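Local coordinates for protein F420-reducing hydrogenase, subunit beta (Methanothermobacter marburgensis, PDB 4OMF) that is the beta subunit of the F420-reducing hydrogenase, carrying FAD and an iron-sulfur cluster, and probably passes electrons from hydrogen oxidation to coenzyme F420, at residues L85-A88 and V89-G93; V100-P103 and C104-M107; N137-Y140 and T141-Q144; L254-L257 and A258-K262. All blocks are in the same frame, centred on the assembly; numbering follows the deposited sequence.

In the fold
The four contacts follow one another along the chain, each local to one turn or helix. Contact 1 closes helix 85-89 and leads towards strand 97-101. Contact 2 lies where that strand, inside the mixed sheet, passes into helix 103-114. Contact 3 follows strand 126-132, at the start of helix 140-150. Contact 4 is part of the long helix 251-275. The centre of contact 2 is about 19 Å from those of contacts 1 and 3. Contacts 2 and 3 touch through Ile102 and Asn137. Contacts 2, 3 and 4 all reach the cluster, and contacts 2 and 3 also the flavin, consistent with electron transfer between them. Contact 1 lies at a subunit interface.

Contact 1 (L85-A88 and V89-G93); sequences LKKA and VRQYG
Lys86 and Arg90 meet one helical turn apart. The aliphatic part of Lys86 covers one face of the guanidinium, with CG 3.8 Å above its plane and over its centre. Lys86 CD lies 3.7 Å from Arg90 NH2. Lys86 CG stands anti to the backbone N (chi1 -169°), and this carries the chain across the arginine. Each positive end has an acidic partner on another protein chain.

Lys87 folds over the residues that follow. Lys87 CG packs 3.6 Å from Tyr92 CE2, and its CE lies 3.3 Å from Gln91 OE1. Two bends, at chi2 and chi4, bring NZ round towards the tyrosine. Lys87 NZ forms a salt bridge with an acidic side chain of another protein chain. A water accepts a weak bond from Lys87 NZ and is 3.0 Å from Tyr92 OH. Lys87 O sits at the edge of the Tyr92 ring, in its plane, 3.4 Å from CD2.

The backbone positions these groups. Val89 N gives a 3.0 Å bond to Lys86 O, and Arg90 N bonds Lys87 O at 3.1 Å. Arg90 NH2 also holds Arg120 O, while Arg90 NE bonds the backbone of another protein chain. With an alanine here, Arg120 O and the acidic side chain of the other protein chain would probably lose this partner, and the Lys86 chain its flat cover. Bonds from i to i+3 end helix 85-89, and a type I turn from Arg90 to Gly93 follows, with Gly93 at positive phi. This is a helix end passing into a beta turn at a subunit interface.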
loop_
_atom_site.group_PDB
_atom_site.type_symbol
_atom_site.label_atom_id
_atom_site.label_comp_id
_atom_site.label_asym_id
_atom_site.label_seq_id
_atom_site.Cartn_x
_atom_site.Cartn_y
_atom_site.Cartn_z
ATOM N N LEU C 85 -15.190 13.715 -13.880
ATOM C CA LEU C 85 -16.005 14.855 -13.455
ATOM C C LEU C 85 -15.203 15.893 -12.676
ATOM O O LEU C 85 -15.410 17.090 -12.858
ATOM C CB LEU C 85 -17.198 14.388 -12.610
ATOM C CG LEU C 85 -18.240 13.543 -13.347
ATOM C CD1 LEU C 85 -19.340 13.161 -12.361
ATOM C CD2 LEU C 85 -18.848 14.259 -14.555
ATOM N N LYS C 86 -14.280 15.473 -11.814
ATOM C CA LYS C 86 -13.571 16.520 -11.067
ATOM C C LYS C 86 -12.507 17.205 -11.931
ATOM O O LYS C 86 -12.382 18.422 -11.847
ATOM C CB LYS C 86 -12.924 16.027 -9.770
ATOM C CG LYS C 86 -12.447 17.256 -8.901
ATOM C CD LYS C 86 -11.456 16.883 -7.832
ATOM C CE LYS C 86 -12.121 16.037 -6.773
ATOM N NZ LYS C 86 -11.096 15.335 -5.943
ATOM N N LYS C 87 -11.761 16.464 -12.747
ATOM C CA LYS C 87 -10.831 17.103 -13.679
ATOM C C LYS C 87 -11.573 18.184 -14.509
ATOM O O LYS C 87 -11.040 19.265 -14.812
ATOM C CB LYS C 87 -10.192 16.072 -14.611
ATOM C CG LYS C 87 -9.117 16.649 -15.523
ATOM C CD LYS C 87 -7.769 16.745 -14.810
ATOM C CE LYS C 87 -6.711 17.513 -15.624
ATOM N NZ LYS C 87 -6.631 17.086 -17.044
ATOM N N ALA C 88 -12.806 17.874 -14.879
ATOM C CA ALA C 88 -13.576 18.766 -15.735
ATOM C C ALA C 88 -13.810 20.117 -15.073
ATOM O O ALA C 88 -13.808 21.137 -15.752
ATOM C CB ALA C 88 -14.910 18.105 -16.122
ATOM N N VAL C 89 -13.931 20.147 -13.747
ATOM C CA VAL C 89 -14.194 21.427 -13.079
ATOM C C VAL C 89 -12.907 22.041 -12.505
ATOM O O VAL C 89 -12.932 23.154 -11.959
ATOM C CB VAL C 89 -15.255 21.283 -11.975
ATOM C CG1 VAL C 89 -16.609 20.810 -12.576
ATOM C CG2 VAL C 89 -14.783 20.339 -10.860
ATOM N N ARG C 90 -11.783 21.339 -12.634
ATOM C CA ARG C 90 -10.506 21.931 -12.230
ATOM C C ARG C 90 -9.807 22.512 -13.454
ATOM O O ARG C 90 -10.160 23.606 -13.880
ATOM C CB ARG C 90 -9.646 20.913 -11.487
ATOM C CG ARG C 90 -10.366 20.364 -10.229
ATOM C CD ARG C 90 -10.539 21.410 -9.127
ATOM N NE ARG C 90 -10.739 20.731 -7.845
ATOM C CZ ARG C 90 -11.894 20.687 -7.185
ATOM N NH1 ARG C 90 -12.969 21.317 -7.649
ATOM N NH2 ARG C 90 -11.962 20.029 -6.040
ATOM N N GLN C 91 -8.839 21.800 -14.040
ATOM C CA GLN C 91 -8.053 22.418 -15.107
ATOM C C GLN C 91 -8.869 22.750 -16.351
ATOM O O GLN C 91 -8.492 23.652 -17.096
ATOM C CB GLN C 91 -6.859 21.529 -15.503
ATOM C CG GLN C 91 -5.726 21.518 -14.467
ATOM C CD GLN C 91 -5.948 20.531 -13.332
ATOM O OE1 GLN C 91 -6.939 19.800 -13.292
ATOM N NE2 GLN C 91 -5.019 20.518 -12.389
ATOM N N TYR C 92 -9.969 22.045 -16.608
ATOM C CA TYR C 92 -10.763 22.412 -17.799
ATOM C C TYR C 92 -11.576 23.695 -17.569
ATOM O O TYR C 92 -12.044 24.326 -18.534
ATOM C CB TYR C 92 -11.695 21.278 -18.226
ATOM C CG TYR C 92 -10.979 20.135 -18.918
ATOM C CD1 TYR C 92 -10.887 20.089 -20.306
ATOM C CD2 TYR C 92 -10.401 19.106 -18.185
ATOM C CE1 TYR C 92 -10.226 19.041 -20.948
ATOM C CE2 TYR C 92 -9.748 18.051 -18.820
ATOM C CZ TYR C 92 -9.666 18.033 -20.197
ATOM O OH TYR C 92 -9.019 16.990 -20.814
ATOM N N GLY C 93 -11.735 24.078 -16.301
ATOM C CA GLY C 93 -12.325 25.375 -15.957
ATOM C C GLY C 93 -13.855 25.432 -15.991
ATOM O O GLY C 93 -14.445 26.515 -15.889
HETATM O O HOH W 1 -7.232 15.224 -19.121
#

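Contact 2 (V100-P103 and C104-M107); sequences VAIP and CQTM. With SF4 (iron/sulfur cluster), chain N.
Thr106 N bonds Ile102 O at 3.0 Å, nearly in line with the C=O bond. In one of the two modelled conformers of Thr106, its hydroxyl OG1 adds a second bond to Ile102 O at 3.1 Å, from above the carbonyl plane. With OG1 beside its own backbone N (chi1 -60°), that conformer can use both groups on one acceptor. Met107 N bonds Pro103 O at 3.0 Å. These bonds fix the first turn of helix 103-114, with Ile102 at the N-cap position.

Cys104 SG binds iron FE1 of the cluster at 2.4 Å. Its chi1 of 56° places SG between the backbone N and the carbonyl carbon, and this turns the sulfur to FE1. Two neighbours pack on the cluster sulfurs: Pro103 CD is 3.5 Å from S3, and Ile102 CD1 is 3.7 Å from S2.

Further out, Ile102 CG1 lies 3.7 Å from Gln105 CD, so the amide is packed against the isoleucine. Gln105 NE2 is bonded to Ser79 O, whereas Gln105 OE1 is buried and finds no partner in the model. Were this an alanine, Ser79 O would probably lose the amide donor and a gap would open beside Ile102. The methyl CE of Met107 folds over the Pro103 backbone. Leu129 and Ile132 of strand 126-132 back this corner of the beta-alpha-beta unit.

The start of the helix thus offers one thiolate ligand, with Pro103 and Ile102 packed on two of the cluster sulfurs. The helix N-terminus may help to stabilise the cluster's negative charge.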
loop_
_atom_site.group_PDB
_atom_site.type_symbol
_atom_site.label_atom_id
_atom_site.label_comp_id
_atom_site.label_asym_id
_atom_site.label_seq_id
_atom_site.Cartn_x
_atom_site.Cartn_y
_atom_site.Cartn_z
ATOM N N VAL C 100 -23.015 11.945 -19.453
ATOM C CA VAL C 100 -23.878 10.814 -19.734
ATOM C C VAL C 100 -23.434 9.684 -18.814
ATOM O O VAL C 100 -22.227 9.531 -18.550
ATOM C CB VAL C 100 -23.806 10.393 -21.221
ATOM C CG1 VAL C 100 -22.367 10.150 -21.639
ATOM C CG2 VAL C 100 -24.704 9.158 -21.496
ATOM N N ALA C 101 -24.408 8.928 -18.301
ATOM C CA ALA C 101 -24.124 7.906 -17.293
ATOM C C ALA C 101 -25.126 6.755 -17.366
ATOM O O ALA C 101 -26.306 6.985 -17.521
ATOM C CB ALA C 101 -24.150 8.536 -15.889
ATOM N N ILE C 102 -24.640 5.527 -17.249
ATOM C CA ILE C 102 -25.508 4.373 -17.011
ATOM C C ILE C 102 -25.994 4.440 -15.541
ATOM O O ILE C 102 -25.506 5.264 -14.774
ATOM C CB ILE C 102 -24.767 3.059 -17.336
ATOM C CG1 ILE C 102 -23.437 2.963 -16.574
ATOM C CG2 ILE C 102 -24.529 2.960 -18.859
ATOM C CD1 ILE C 102 -22.716 1.606 -16.765
ATOM N N PRO C 103 -26.987 3.621 -15.159
ATOM C CA PRO C 103 -27.577 3.839 -13.824
ATOM C C PRO C 103 -26.582 3.781 -12.646
ATOM O O PRO C 103 -26.673 4.638 -11.772
ATOM C CB PRO C 103 -28.622 2.728 -13.721
ATOM C CG PRO C 103 -29.112 2.578 -15.174
ATOM C CD PRO C 103 -27.820 2.724 -15.994
ATOM N N CYS C 104 -25.644 2.837 -12.623
ATOM C CA CYS C 104 -24.747 2.756 -11.463
ATOM C C CYS C 104 -23.833 3.983 -11.390
ATOM O O CYS C 104 -23.482 4.433 -10.302
ATOM C CB CYS C 104 -23.912 1.473 -11.491
ATOM S SG CYS C 104 -22.950 1.263 -13.003
ATOM N N GLN C 105 -23.443 4.525 -12.538
ATOM C CA GLN C 105 -22.660 5.759 -12.532
ATOM C C GLN C 105 -23.504 6.917 -12.042
ATOM O O GLN C 105 -23.015 7.762 -11.286
ATOM C CB GLN C 105 -22.095 6.058 -13.914
ATOM C CG GLN C 105 -20.943 5.113 -14.286
ATOM C CD GLN C 105 -20.569 5.205 -15.746
ATOM O OE1 GLN C 105 -21.128 6.014 -16.502
ATOM N NE2 GLN C 105 -19.661 4.342 -16.171
ATOM N N THR C 106 -24.771 6.961 -12.451
ATOM C CA THR C 106 -25.680 7.985 -11.967
ATOM C C THR C 106 -25.750 7.919 -10.435
ATOM O O THR C 106 -25.830 8.934 -9.770
ATOM C CB THR C 106 -27.071 7.812 -12.612
ATOM O OG1 THR C 106 -26.939 7.918 -14.037
ATOM C CG2 THR C 106 -28.045 8.866 -12.141
ATOM N N MET C 107 -25.710 6.708 -9.878
ATOM C CA MET C 107 -25.773 6.559 -8.423
ATOM C C MET C 107 -24.553 7.134 -7.696
ATOM O O MET C 107 -24.683 7.811 -6.679
ATOM C CB MET C 107 -25.943 5.088 -8.054
ATOM C CG MET C 107 -27.270 4.553 -8.542
ATOM S SD MET C 107 -27.414 2.770 -8.251
ATOM C CE MET C 107 -28.454 2.304 -9.609
HETATM FE FE1 SF4 N . -24.106 -0.653 -13.839
HETATM FE FE2 SF4 N . -26.397 -1.838 -13.241
HETATM FE FE3 SF4 N . -24.396 -3.309 -14.220
HETATM FE FE4 SF4 N . -25.627 -1.570 -15.865
HETATM S S1 SF4 N . -26.601 -3.434 -14.880
HETATM S S2 SF4 N . -23.332 -1.825 -15.618
HETATM S S3 SF4 N . -26.211 0.089 -14.440
HETATM S S4 SF4 N . -24.403 -2.239 -12.191
#

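Contact 3 (N137-Y140 and T141-Q144); sequences NFPY and TSLQ. With FAD (flavin-adenine dinucleotide), chain R.
Pro139 O accepts from two backbone donors of the new helix, Ser142 N and Leu143 N. Both bonds are weak, at 3.0 Å from Ser142 N and 3.3 Å from Leu143 N. The firmer bond comes one residue later: Gln144 N reaches Tyr140 O at 3.0 Å, in the carbonyl plane. Pro139 is at the N-cap position of helix 140-150. Its ring CD lies beside Ser142 OG, which itself bonds Tyr187 O.

The side chains of Tyr140 and Gln144 pack one turn apart. Tyr140 CG is anti to the backbone N (chi1 -173°), which swings the ring over to Gln144; the two side chains cross at a slant. Gln144 NE2 approaches Tyr140 CE1 at 3.6 Å. Ring and amide planes are 42° apart, neither stacked nor perpendicular. Tyr140 OH is held by Phe54 O, which fixes the far end of the ring. Elsewhere, Phe138 CB touches Leu143 CD2 at 4.2 Å and also meets Ser142 CB. The Phe138 ring goes on to meet Phe146 edge-to-face.

Asn137 turns the other way, to the flavin. Its OD1 accepts a 2.9 Å bond from Phe138 N, which comes from above the amide plane. The amide then lies against the flavin methyl C7M, with OD1 3.4 Å from it. Asn137 ND2 bonds Thr77 O.

The amide of Asn137 therefore has a bond at each end, and these should limit its rotation. A polar group is held against the methyl edge of the flavin, in a residue that also touches the iron-sulfur cluster. This is consistent with Asn137 lining the gap between the two redox centres.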
loop_
_atom_site.group_PDB
_atom_site.type_symbol
_atom_site.label_atom_id
_atom_site.label_comp_id
_atom_site.label_asym_id
_atom_site.label_seq_id
_atom_site.Cartn_x
_atom_site.Cartn_y
_atom_site.Cartn_z
ATOM N N ASN C 137 -23.187 -4.906 -18.118
ATOM C CA ASN C 137 -22.005 -4.478 -18.854
ATOM C C ASN C 137 -20.934 -5.588 -18.846
ATOM O O ASN C 137 -20.972 -6.475 -18.008
ATOM C CB ASN C 137 -21.443 -3.172 -18.282
ATOM C CG ASN C 137 -20.701 -2.352 -19.325
ATOM O OD1 ASN C 137 -20.545 -2.783 -20.463
ATOM N ND2 ASN C 137 -20.257 -1.153 -18.942
ATOM N N PHE C 138 -20.024 -5.543 -19.809
ATOM C CA PHE C 138 -19.080 -6.643 -20.076
ATOM C C PHE C 138 -17.613 -6.239 -19.953
ATOM O O PHE C 138 -17.215 -5.170 -20.401
ATOM C CB PHE C 138 -19.302 -7.215 -21.496
ATOM C CG PHE C 138 -20.676 -7.760 -21.725
ATOM C CD1 PHE C 138 -20.996 -9.058 -21.335
ATOM C CD2 PHE C 138 -21.662 -6.975 -22.305
ATOM C CE1 PHE C 138 -22.279 -9.574 -21.520
ATOM C CE2 PHE C 138 -22.950 -7.481 -22.487
ATOM C CZ PHE C 138 -23.252 -8.788 -22.096
ATOM N N PRO C 139 -16.788 -7.106 -19.346
ATOM C CA PRO C 139 -15.349 -6.854 -19.498
ATOM C C PRO C 139 -14.987 -6.910 -20.993
ATOM O O PRO C 139 -15.682 -7.548 -21.792
ATOM C CB PRO C 139 -14.689 -7.985 -18.703
ATOM C CG PRO C 139 -15.781 -8.534 -17.806
ATOM C CD PRO C 139 -17.080 -8.291 -18.518
ATOM N N TYR C 140 -13.916 -6.232 -21.369
ATOM C CA TYR C 140 -13.518 -6.164 -22.766
ATOM C C TYR C 140 -13.246 -7.563 -23.351
ATOM O O TYR C 140 -13.611 -7.850 -24.500
ATOM C CB TYR C 140 -12.284 -5.277 -22.927
ATOM C CG TYR C 140 -11.907 -5.008 -24.383
ATOM C CD1 TYR C 140 -10.732 -5.530 -24.934
ATOM C CD2 TYR C 140 -12.730 -4.234 -25.194
ATOM C CE1 TYR C 140 -10.377 -5.281 -26.264
ATOM C CE2 TYR C 140 -12.392 -3.976 -26.535
ATOM C CZ TYR C 140 -11.218 -4.514 -27.055
ATOM O OH TYR C 140 -10.862 -4.253 -28.352
ATOM N N THR C 141 -12.648 -8.450 -22.554
ATOM C CA THR C 141 -12.363 -9.803 -23.032
ATOM C C THR C 141 -13.636 -10.582 -23.357
ATOM O O THR C 141 -13.631 -11.424 -24.247
ATOM C CB THR C 141 -11.543 -10.616 -22.018
ATOM O OG1 THR C 141 -12.074 -10.371 -20.711
ATOM C CG2 THR C 141 -10.069 -10.216 -22.075
ATOM N N SER C 142 -14.724 -10.296 -22.643
ATOM C CA SER C 142 -15.995 -10.921 -22.967
ATOM C C SER C 142 -16.479 -10.448 -24.327
ATOM O O SER C 142 -16.938 -11.251 -25.122
ATOM C CB SER C 142 -17.048 -10.618 -21.899
ATOM O OG SER C 142 -16.761 -11.381 -20.741
ATOM N N LEU C 143 -16.367 -9.150 -24.607
ATOM C CA LEU C 143 -16.713 -8.691 -25.963
ATOM C C LEU C 143 -15.871 -9.406 -27.008
ATOM O O LEU C 143 -16.383 -9.828 -28.047
ATOM C CB LEU C 143 -16.548 -7.185 -26.108
ATOM C CG LEU C 143 -17.537 -6.295 -25.368
ATOM C CD1 LEU C 143 -17.331 -4.837 -25.832
ATOM C CD2 LEU C 143 -18.960 -6.759 -25.633
ATOM N N GLN C 144 -14.582 -9.580 -26.724
ATOM C CA GLN C 144 -13.723 -10.305 -27.650
ATOM C C GLN C 144 -14.182 -11.744 -27.860
ATOM O O GLN C 144 -14.129 -12.249 -28.981
ATOM C CB GLN C 144 -12.267 -10.281 -27.162
ATOM C CG GLN C 144 -11.576 -8.963 -27.423
ATOM C CD GLN C 144 -10.209 -8.910 -26.796
ATOM O OE1 GLN C 144 -10.034 -9.345 -25.658
ATOM N NE2 GLN C 144 -9.220 -8.389 -27.536
HETATM P PA FAD R . -25.717 8.706 -28.931
HETATM O O1A FAD R . -25.349 7.494 -29.748
HETATM O O2A FAD R . -25.985 10.054 -29.533
HETATM O O5B FAD R . -24.572 8.904 -27.842
HETATM C C5B FAD R . -24.298 7.762 -27.018
HETATM C C4B FAD R . -23.656 8.273 -25.727
HETATM O O4B FAD R . -23.423 7.169 -24.851
HETATM C C3B FAD R . -22.311 8.922 -26.029
HETATM O O3B FAD R . -22.190 10.206 -25.398
HETATM C C2B FAD R . -21.314 7.951 -25.412
HETATM O O2B FAD R . -20.182 8.655 -24.876
HETATM C C1B FAD R . -22.111 7.261 -24.321
HETATM N N9A FAD R . -21.568 5.914 -24.072
HETATM C C8A FAD R . -21.363 4.964 -25.002
HETATM N N7A FAD R . -20.869 3.839 -24.435
HETATM C C5A FAD R . -20.763 4.091 -23.100
HETATM C C6A FAD R . -20.289 3.336 -21.918
HETATM N N6A FAD R . -19.808 2.069 -22.033
HETATM N N1A FAD R . -20.358 3.956 -20.729
HETATM C C2A FAD R . -20.796 5.226 -20.591
HETATM N N3A FAD R . -21.232 5.985 -21.624
HETATM C C4A FAD R . -21.231 5.458 -22.875
HETATM N N1 FAD R . -30.334 0.765 -23.985
HETATM C C2 FAD R . -31.526 0.130 -23.650
HETATM O O2 FAD R . -32.581 0.501 -24.203
HETATM N N3 FAD R . -31.500 -0.926 -22.749
HETATM C C4 FAD R . -30.321 -1.315 -22.145
HETATM O O4 FAD R . -30.349 -2.245 -21.309
HETATM C C4X FAD R . -29.121 -1.157 -22.935
HETATM N N5 FAD R . -27.881 -1.691 -22.315
HETATM C C5X FAD R . -26.812 -0.687 -22.247
HETATM C C6 FAD R . -25.637 -1.126 -21.614
HETATM C C7 FAD R . -24.477 -0.344 -21.676
HETATM C C7M FAD R . -23.203 -0.805 -20.982
HETATM C C8 FAD R . -24.519 0.852 -22.389
HETATM C C8M FAD R . -23.331 1.784 -22.536
HETATM C C9 FAD R . -25.692 1.292 -23.041
HETATM C C9A FAD R . -26.827 0.474 -23.051
HETATM N N10 FAD R . -28.039 0.951 -23.615
HETATM C C10 FAD R . -29.147 0.129 -23.698
HETATM C "C1'" FAD R . -28.227 2.337 -24.085
HETATM C "C2'" FAD R . -27.997 2.532 -25.561
HETATM O "O2'" FAD R . -27.293 1.546 -26.164
HETATM C "C3'" FAD R . -27.686 3.805 -25.881
HETATM O "O3'" FAD R . -26.437 4.172 -25.505
HETATM C "C4'" FAD R . -28.752 4.857 -25.628
HETATM O "O4'" FAD R . -30.016 4.501 -26.229
HETATM C "C5'" FAD R . -28.294 6.233 -26.122
HETATM O "O5'" FAD R . -28.386 6.289 -27.537
HETATM P P FAD R . -28.402 7.690 -28.311
HETATM O O1P FAD R . -29.441 8.551 -27.628
HETATM O O2P FAD R . -28.538 7.448 -29.786
HETATM O O3P FAD R . -26.941 8.307 -27.943
#

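Contact 4 (L254-L257 and A258-K262); sequences LEKL and AAQKK. With SF4 (iron/sulfur cluster), chain N.
Helix 251-275 brings Lys261 to the iron-sulfur cluster, and residues 254 to 262 form the turns that carry it. Leu257 O accepts from Lys261 N at 2.9 Å, so the base of the lysine is fixed by the helix itself. From there the side chain runs fully extended, with CG anti to the backbone N (chi1 -171°) and every later torsion near 180°. Lys261 NZ ends 3.4 Å from cluster sulfur S1. It also bonds Cys134 O and Asp197 O, two backbone carbonyls that hold the ammonium in place. A positive charge so close would probably help to balance the cluster's negative charge.

The backbone bonds repeat regularly. Ala258 N reaches Leu254 O at 3.0 Å, Ala259 N reaches Glu255 O, and Gln260 N reaches Lys256 O at 2.8 Å. Further round the helix, the Gln260 amide touches two side chains that run the same way. Gln260 NE2 is 3.5 Å from Lys256 CD, and its OE1 is 3.6 Å from Leu257 CD2. Lys256 and Gln260 are exposed there.

Leu254 faces inward, onto Tyr198 and Val199. Lys262 NZ forms a salt bridge with Glu201 and bonds Lys196 O. The long helix comes after strand 239-243, one of the two edge strands of the mixed sheet within this chain, and these turns lean on the loop between strands 176-180 and 205-208.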
loop_
_atom_site.group_PDB
_atom_site.type_symbol
_atom_site.label_atom_id
_atom_site.label_comp_id
_atom_site.label_asym_id
_atom_site.label_seq_id
_atom_site.Cartn_x
_atom_site.Cartn_y
_atom_site.Cartn_z
ATOM N N LEU C 254 -40.866 -1.891 -22.055
ATOM C CA LEU C 254 -39.967 -1.211 -21.129
ATOM C C LEU C 254 -40.295 -1.624 -19.694
ATOM O O LEU C 254 -39.410 -1.983 -18.922
ATOM C CB LEU C 254 -40.065 0.314 -21.296
ATOM C CG LEU C 254 -39.015 1.156 -20.564
ATOM C CD1 LEU C 254 -37.598 0.731 -20.933
ATOM C CD2 LEU C 254 -39.210 2.635 -20.859
ATOM N N GLU C 255 -41.575 -1.581 -19.338
ATOM C CA GLU C 255 -41.979 -1.953 -17.989
ATOM C C GLU C 255 -41.690 -3.428 -17.707
ATOM O O GLU C 255 -41.340 -3.791 -16.588
ATOM C CB GLU C 255 -43.458 -1.649 -17.776
ATOM C CG GLU C 255 -43.762 -0.151 -17.843
ATOM C CD GLU C 255 -45.255 0.160 -17.915
ATOM O OE1 GLU C 255 -46.030 -0.685 -18.412
ATOM O OE2 GLU C 255 -45.647 1.261 -17.482
ATOM N N LYS C 256 -41.815 -4.276 -18.726
ATOM C CA LYS C 256 -41.554 -5.698 -18.523
ATOM C C LYS C 256 -40.091 -5.903 -18.147
ATOM O O LYS C 256 -39.781 -6.546 -17.149
ATOM C CB LYS C 256 -41.874 -6.514 -19.766
ATOM C CG LYS C 256 -41.827 -8.023 -19.508
ATOM C CD LYS C 256 -41.309 -8.795 -20.710
ATOM C CE LYS C 256 -42.156 -8.548 -21.946
ATOM N NZ LYS C 256 -41.507 -9.114 -23.169
ATOM N N LEU C 257 -39.202 -5.341 -18.951
ATOM C CA LEU C 257 -37.760 -5.503 -18.718
ATOM C C LEU C 257 -37.315 -4.883 -17.381
ATOM O O LEU C 257 -36.522 -5.488 -16.663
ATOM C CB LEU C 257 -36.966 -4.910 -19.885
ATOM C CG LEU C 257 -37.238 -5.627 -21.223
ATOM C CD1 LEU C 257 -36.417 -5.048 -22.353
ATOM C CD2 LEU C 257 -36.963 -7.110 -21.102
ATOM N N ALA C 258 -37.845 -3.707 -17.048
ATOM C CA ALA C 258 -37.536 -3.055 -15.773
ATOM C C ALA C 258 -37.961 -3.931 -14.581
ATOM O O ALA C 258 -37.239 -4.035 -13.582
ATOM C CB ALA C 258 -38.225 -1.651 -15.698
ATOM N N ALA C 259 -39.122 -4.571 -14.696
ATOM C CA ALA C 259 -39.611 -5.455 -13.638
ATOM C C ALA C 259 -38.812 -6.753 -13.581
ATOM O O ALA C 259 -38.549 -7.266 -12.492
ATOM C CB ALA C 259 -41.112 -5.760 -13.827
ATOM N N GLN C 260 -38.441 -7.292 -14.749
ATOM C CA GLN C 260 -37.556 -8.458 -14.797
ATOM C C GLN C 260 -36.246 -8.149 -14.078
ATOM O O GLN C 260 -35.750 -8.970 -13.304
ATOM C CB GLN C 260 -37.252 -8.895 -16.240
ATOM C CG GLN C 260 -38.410 -9.605 -16.948
ATOM C CD GLN C 260 -38.037 -10.100 -18.332
ATOM O OE1 GLN C 260 -36.915 -9.915 -18.784
ATOM N NE2 GLN C 260 -38.980 -10.750 -19.005
ATOM N N LYS C 261 -35.685 -6.971 -14.335
ATOM C CA LYS C 261 -34.366 -6.656 -13.761
ATOM C C LYS C 261 -34.471 -6.577 -12.242
ATOM O O LYS C 261 -33.612 -7.088 -11.525
ATOM C CB LYS C 261 -33.801 -5.357 -14.321
ATOM C CG LYS C 261 -32.343 -5.101 -13.915
ATOM C CD LYS C 261 -31.837 -3.782 -14.467
ATOM C CE LYS C 261 -30.327 -3.642 -14.163
ATOM N NZ LYS C 261 -29.776 -2.365 -14.677
ATOM N N LYS C 262 -35.538 -5.950 -11.759
ATOM C CA LYS C 262 -35.713 -5.770 -10.321
ATOM C C LYS C 262 -35.945 -7.099 -9.607
ATOM O O LYS C 262 -35.422 -7.319 -8.521
ATOM C CB LYS C 262 -36.871 -4.819 -10.028
ATOM C CG LYS C 262 -36.548 -3.365 -10.293
ATOM C CD LYS C 262 -37.736 -2.482 -9.978
ATOM C CE LYS C 262 -37.523 -1.066 -10.494
ATOM N NZ LYS C 262 -36.325 -0.413 -9.902
HETATM FE FE1 SF4 N . -24.106 -0.653 -13.839
HETATM FE FE2 SF4 N . -26.397 -1.838 -13.241
HETATM FE FE3 SF4 N . -24.396 -3.309 -14.220
HETATM FE FE4 SF4 N . -25.627 -1.570 -15.865
HETATM S S1 SF4 N . -26.601 -3.434 -14.880
HETATM S S2 SF4 N . -23.332 -1.825 -15.618
HETATM S S3 SF4 N . -26.211 0.089 -14.440
HETATM S S4 SF4 N . -24.403 -2.239 -12.191
#